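Local coordinates for Lmo1340 protein (Listeria monocytogenes, PDB 4NLM) that is of unknown function but is probably a surface lipoprotein built on a six-bladed YqgU-like beta propeller, at residues D200-Q208 and N217-F226. Residues are numbered along the deposited sequence; the frame is centred on the assembly and turned at random. Where two conformers were deposited one is given.
Sequences DELGNLYLQ and NLIVANIMQF
Leu-207 and Asn-217 begin an antiparallel pairing of two hairpin strands that is interrupted by two beta bulges. Their backbones exchange a reciprocal pair of hydrogen bonds, Leu-207 N to Asn-217 O at 2.8 Å being the shorter. A classic bulge follows, in which Ile-219 and Val-220 both face Leu-205: Leu-205 O takes a nearly straight bond from Ile-219 N (2.9 Å, 171°) and a weak one from Val-220 N. Farther on, Asn-222, with positive phi (57°), and Ile-223 form a G1 bulge opposite Gly-203; Gly-203 N donates to Ile-223 O and Gly-203 O accepts from Ile-223 N.

Asn-204 secures this second bulge through its side chain. Asn-204 OD1 accepts a hydrogen bond from Asn-222 N at 2.9 Å, the donor standing above the amide plane, while ND2 reaches Asn-222 OD1 through a water.

Among apolar contacts, Leu-205 is central. In the conformer described, Leu-205 CD1 lies against Val-220 CB, Leu-205 CD2 meets Phe-226 CD1 at 3.8 Å, and Ile-223 crosses this leucine at about a right angle. Leu-218 CD1 lies over one face of the Tyr-206 ring, toward its rim. Selenomethionine Met-224 rests its CG on Glu-201 CG (3.7 Å); Glu-201 OE1 is hydrogen-bonded to Thr-270 OG1.

The hairpin forms the outer half of a four-stranded propeller blade, with strand 189-194 flanking 203-209; past the corner, 225-229 enters the next sheet, and Leu-205 reaches across to Thr-235 of its strand 232-238.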
loop_
_atom_site.group_PDB
_atom_site.type_symbol
_atom_site.label_atom_id
_atom_site.label_comp_id
_atom_site.label_asym_id
_atom_site.label_seq_id
_atom_site.Cartn_x
_atom_site.Cartn_y
_atom_site.Cartn_z
ATOM N N ASP A 200 2.432 -21.863 -5.541
ATOM C CA ASP A 200 2.945 -21.421 -6.831
ATOM C C ASP A 200 3.378 -19.954 -6.837
ATOM O O ASP A 200 2.747 -19.104 -6.217
ATOM C CB ASP A 200 1.890 -21.625 -7.927
ATOM C CG ASP A 200 1.687 -23.089 -8.283
ATOM O OD1 ASP A 200 2.436 -23.963 -7.783
ATOM O OD2 ASP A 200 0.770 -23.370 -9.085
ATOM N N GLU A 201 4.485 -19.666 -7.513
ATOM C CA GLU A 201 4.936 -18.300 -7.656
ATOM C C GLU A 201 4.062 -17.538 -8.668
ATOM O O GLU A 201 3.754 -16.361 -8.473
ATOM C CB GLU A 201 6.383 -18.283 -8.101
ATOM C CG GLU A 201 6.976 -16.889 -8.085
ATOM C CD GLU A 201 8.485 -16.918 -8.038
ATOM O OE1 GLU A 201 9.073 -16.746 -9.111
ATOM O OE2 GLU A 201 9.073 -17.169 -6.947
ATOM N N LEU A 202 3.695 -18.226 -9.749
ATOM C CA LEU A 202 2.889 -17.649 -10.821
ATOM C C LEU A 202 1.434 -18.045 -10.786
ATOM O O LEU A 202 1.080 -19.097 -10.309
ATOM C CB LEU A 202 3.445 -18.076 -12.213
ATOM C CG LEU A 202 4.830 -17.702 -12.713
ATOM C CD1 LEU A 202 5.186 -18.444 -13.978
ATOM C CD2 LEU A 202 4.842 -16.221 -12.967
ATOM N N GLY A 203 0.600 -17.195 -11.354
ATOM C CA GLY A 203 -0.819 -17.480 -11.549
ATOM C C GLY A 203 -1.272 -16.828 -12.833
ATOM O O GLY A 203 -0.460 -16.347 -13.611
ATOM N N ASN A 204 -2.575 -16.818 -13.065
ATOM C CA ASN A 204 -3.149 -16.170 -14.238
ATOM C C ASN A 204 -4.101 -15.093 -13.756
ATOM O O ASN A 204 -4.854 -15.315 -12.812
ATOM C CB ASN A 204 -3.835 -17.220 -15.102
ATOM C CG ASN A 204 -2.840 -18.193 -15.685
ATOM O OD1 ASN A 204 -2.006 -17.801 -16.490
ATOM N ND2 ASN A 204 -2.894 -19.449 -15.261
ATOM N N LEU A 205 -4.041 -13.922 -14.378
ATOM C CA LEU A 205 -4.884 -12.800 -13.976
ATOM C C LEU A 205 -6.220 -12.833 -14.680
ATOM O O LEU A 205 -6.259 -12.934 -15.897
ATOM C CB LEU A 205 -4.226 -11.480 -14.308
ATOM C CG LEU A 205 -2.860 -11.184 -13.752
ATOM C CD1 LEU A 205 -2.528 -9.735 -14.028
ATOM C CD2 LEU A 205 -2.885 -11.440 -12.257
ATOM N N TYR A 206 -7.284 -12.716 -13.886
ATOM C CA TYR A 206 -8.652 -12.719 -14.354
ATOM C C TYR A 206 -9.352 -11.432 -13.962
ATOM O O TYR A 206 -9.112 -10.875 -12.902
ATOM C CB TYR A 206 -9.417 -13.895 -13.735
ATOM C CG TYR A 206 -9.057 -15.213 -14.343
ATOM C CD1 TYR A 206 -7.982 -15.930 -13.879
ATOM C CD2 TYR A 206 -9.808 -15.750 -15.376
ATOM C CE1 TYR A 206 -7.637 -17.146 -14.428
ATOM C CE2 TYR A 206 -9.471 -16.971 -15.937
ATOM C CZ TYR A 206 -8.374 -17.657 -15.462
ATOM O OH TYR A 206 -8.024 -18.875 -15.997
ATOM N N LEU A 207 -10.243 -10.979 -14.842
ATOM C CA LEU A 207 -11.097 -9.818 -14.610
ATOM C C LEU A 207 -12.528 -10.331 -14.424
ATOM O O LEU A 207 -12.968 -11.231 -15.144
ATOM C CB LEU A 207 -11.108 -8.887 -15.818
ATOM C CG LEU A 207 -11.909 -7.588 -15.699
ATOM C CD1 LEU A 207 -11.345 -6.687 -14.608
ATOM C CD2 LEU A 207 -11.914 -6.836 -17.028
ATOM N N GLN A 208 -13.245 -9.773 -13.465
ATOM C CA GLN A 208 -14.642 -10.158 -13.245
ATOM C C GLN A 208 -15.408 -9.030 -12.619
ATOM O O GLN A 208 -14.869 -8.168 -11.943
ATOM C CB GLN A 208 -14.724 -11.356 -12.304
ATOM C CG GLN A 208 -13.871 -11.202 -11.051
ATOM C CD GLN A 208 -12.693 -12.178 -10.983
ATOM O OE1 GLN A 208 -12.926 -13.402 -10.976
ATOM N NE2 GLN A 208 -11.434 -11.665 -10.884
ATOM N N ASN A 217 -12.966 -13.638 -16.726
ATOM C CA ASN A 217 -12.245 -13.735 -17.993
ATOM C C ASN A 217 -10.734 -13.542 -17.841
ATOM O O ASN A 217 -10.277 -12.617 -17.164
ATOM C CB ASN A 217 -12.801 -12.692 -18.966
ATOM C CG ASN A 217 -12.033 -12.623 -20.275
ATOM O OD1 ASN A 217 -11.610 -13.650 -20.798
ATOM N ND2 ASN A 217 -11.848 -11.419 -20.808
ATOM N N LEU A 218 -9.971 -14.417 -18.493
ATOM C CA LEU A 218 -8.507 -14.361 -18.476
ATOM C C LEU A 218 -8.008 -13.124 -19.210
ATOM O O LEU A 218 -8.335 -12.924 -20.386
ATOM C CB LEU A 218 -7.934 -15.590 -19.178
ATOM C CG LEU A 218 -6.422 -15.540 -19.423
ATOM C CD1 LEU A 218 -5.705 -15.720 -18.110
ATOM C CD2 LEU A 218 -5.991 -16.601 -20.421
ATOM N N ILE A 219 -7.211 -12.295 -18.539
ATOM C CA ILE A 219 -6.679 -11.093 -19.167
ATOM C C ILE A 219 -5.152 -11.125 -19.334
ATOM O O ILE A 219 -4.638 -10.574 -20.294
ATOM C CB ILE A 219 -7.165 -9.796 -18.483
ATOM C CG1 ILE A 219 -6.858 -9.810 -16.988
ATOM C CG2 ILE A 219 -8.667 -9.598 -18.723
ATOM C CD1 ILE A 219 -6.973 -8.462 -16.314
ATOM N N VAL A 220 -4.424 -11.782 -18.435
ATOM C CA VAL A 220 -2.962 -11.854 -18.544
ATOM C C VAL A 220 -2.480 -13.170 -17.939
ATOM O O VAL A 220 -2.737 -13.447 -16.787
ATOM C CB VAL A 220 -2.253 -10.679 -17.816
ATOM C CG1 VAL A 220 -0.782 -10.676 -18.156
ATOM C CG2 VAL A 220 -2.861 -9.336 -18.191
ATOM N N ALA A 221 -1.741 -13.955 -18.710
ATOM C CA ALA A 221 -1.273 -15.228 -18.249
ATOM C C ALA A 221 0.076 -15.125 -17.552
ATOM O O ALA A 221 0.886 -14.263 -17.839
ATOM C CB ALA A 221 -1.143 -16.174 -19.436
ATOM N N ASN A 222 0.301 -16.029 -16.610
ATOM C CA ASN A 222 1.621 -16.251 -16.015
ATOM C C ASN A 222 2.264 -15.028 -15.371
ATOM O O ASN A 222 3.358 -14.606 -15.737
ATOM C CB ASN A 222 2.525 -16.848 -17.086
ATOM C CG ASN A 222 1.959 -18.112 -17.683
ATOM O OD1 ASN A 222 1.559 -19.041 -16.963
ATOM N ND2 ASN A 222 1.892 -18.150 -18.993
ATOM N N ILE A 223 1.600 -14.532 -14.343
ATOM C CA ILE A 223 2.022 -13.365 -13.598
ATOM C C ILE A 223 2.318 -13.710 -12.142
ATOM O O ILE A 223 1.599 -14.493 -11.515
ATOM C CB ILE A 223 0.919 -12.296 -13.668
ATOM C CG1 ILE A 223 0.723 -11.847 -15.124
ATOM C CG2 ILE A 223 1.226 -11.120 -12.759
ATOM C CD1 ILE A 223 1.975 -11.409 -15.835
HETATM N N MSE A 224 3.389 -13.146 -11.605
HETATM C CA MSE A 224 3.740 -13.361 -10.204
HETATM C C MSE A 224 3.082 -12.385 -9.251
HETATM O O MSE A 224 2.601 -12.791 -8.202
HETATM C CB MSE A 224 5.270 -13.262 -10.073
HETATM C CG MSE A 224 5.760 -13.418 -8.657
HETATM SE SE MSE A 224 7.670 -13.007 -8.600
HETATM C CE MSE A 224 8.256 -13.564 -10.353
ATOM N N GLN A 225 3.018 -11.105 -9.617
ATOM C CA GLN A 225 2.511 -10.096 -8.710
ATOM C C GLN A 225 1.899 -9.017 -9.600
ATOM O O GLN A 225 2.361 -8.829 -10.730
ATOM C CB GLN A 225 3.680 -9.521 -7.886
ATOM C CG GLN A 225 3.256 -8.587 -6.765
ATOM C CD GLN A 225 4.424 -8.223 -5.877
ATOM O OE1 GLN A 225 5.258 -9.071 -5.591
ATOM N NE2 GLN A 225 4.446 -7.011 -5.384
ATOM N N PHE A 226 0.913 -8.266 -9.116
ATOM C CA PHE A 226 0.313 -7.203 -9.915
ATOM C C PHE A 226 -0.161 -6.122 -8.978
ATOM O O PHE A 226 -0.298 -6.324 -7.776
ATOM C CB PHE A 226 -0.812 -7.736 -10.779
ATOM C CG PHE A 226 -2.061 -8.044 -10.018
ATOM C CD1 PHE A 226 -2.191 -9.213 -9.300
ATOM C CD2 PHE A 226 -3.121 -7.157 -10.030
ATOM C CE1 PHE A 226 -3.338 -9.496 -8.590
ATOM C CE2 PHE A 226 -4.259 -7.423 -9.316
ATOM C CZ PHE A 226 -4.368 -8.591 -8.591
HETATM O O HOH W 1 0.716 -19.432 -14.379
HETATM O O HOH W 2 -0.099 -20.880 -15.857
#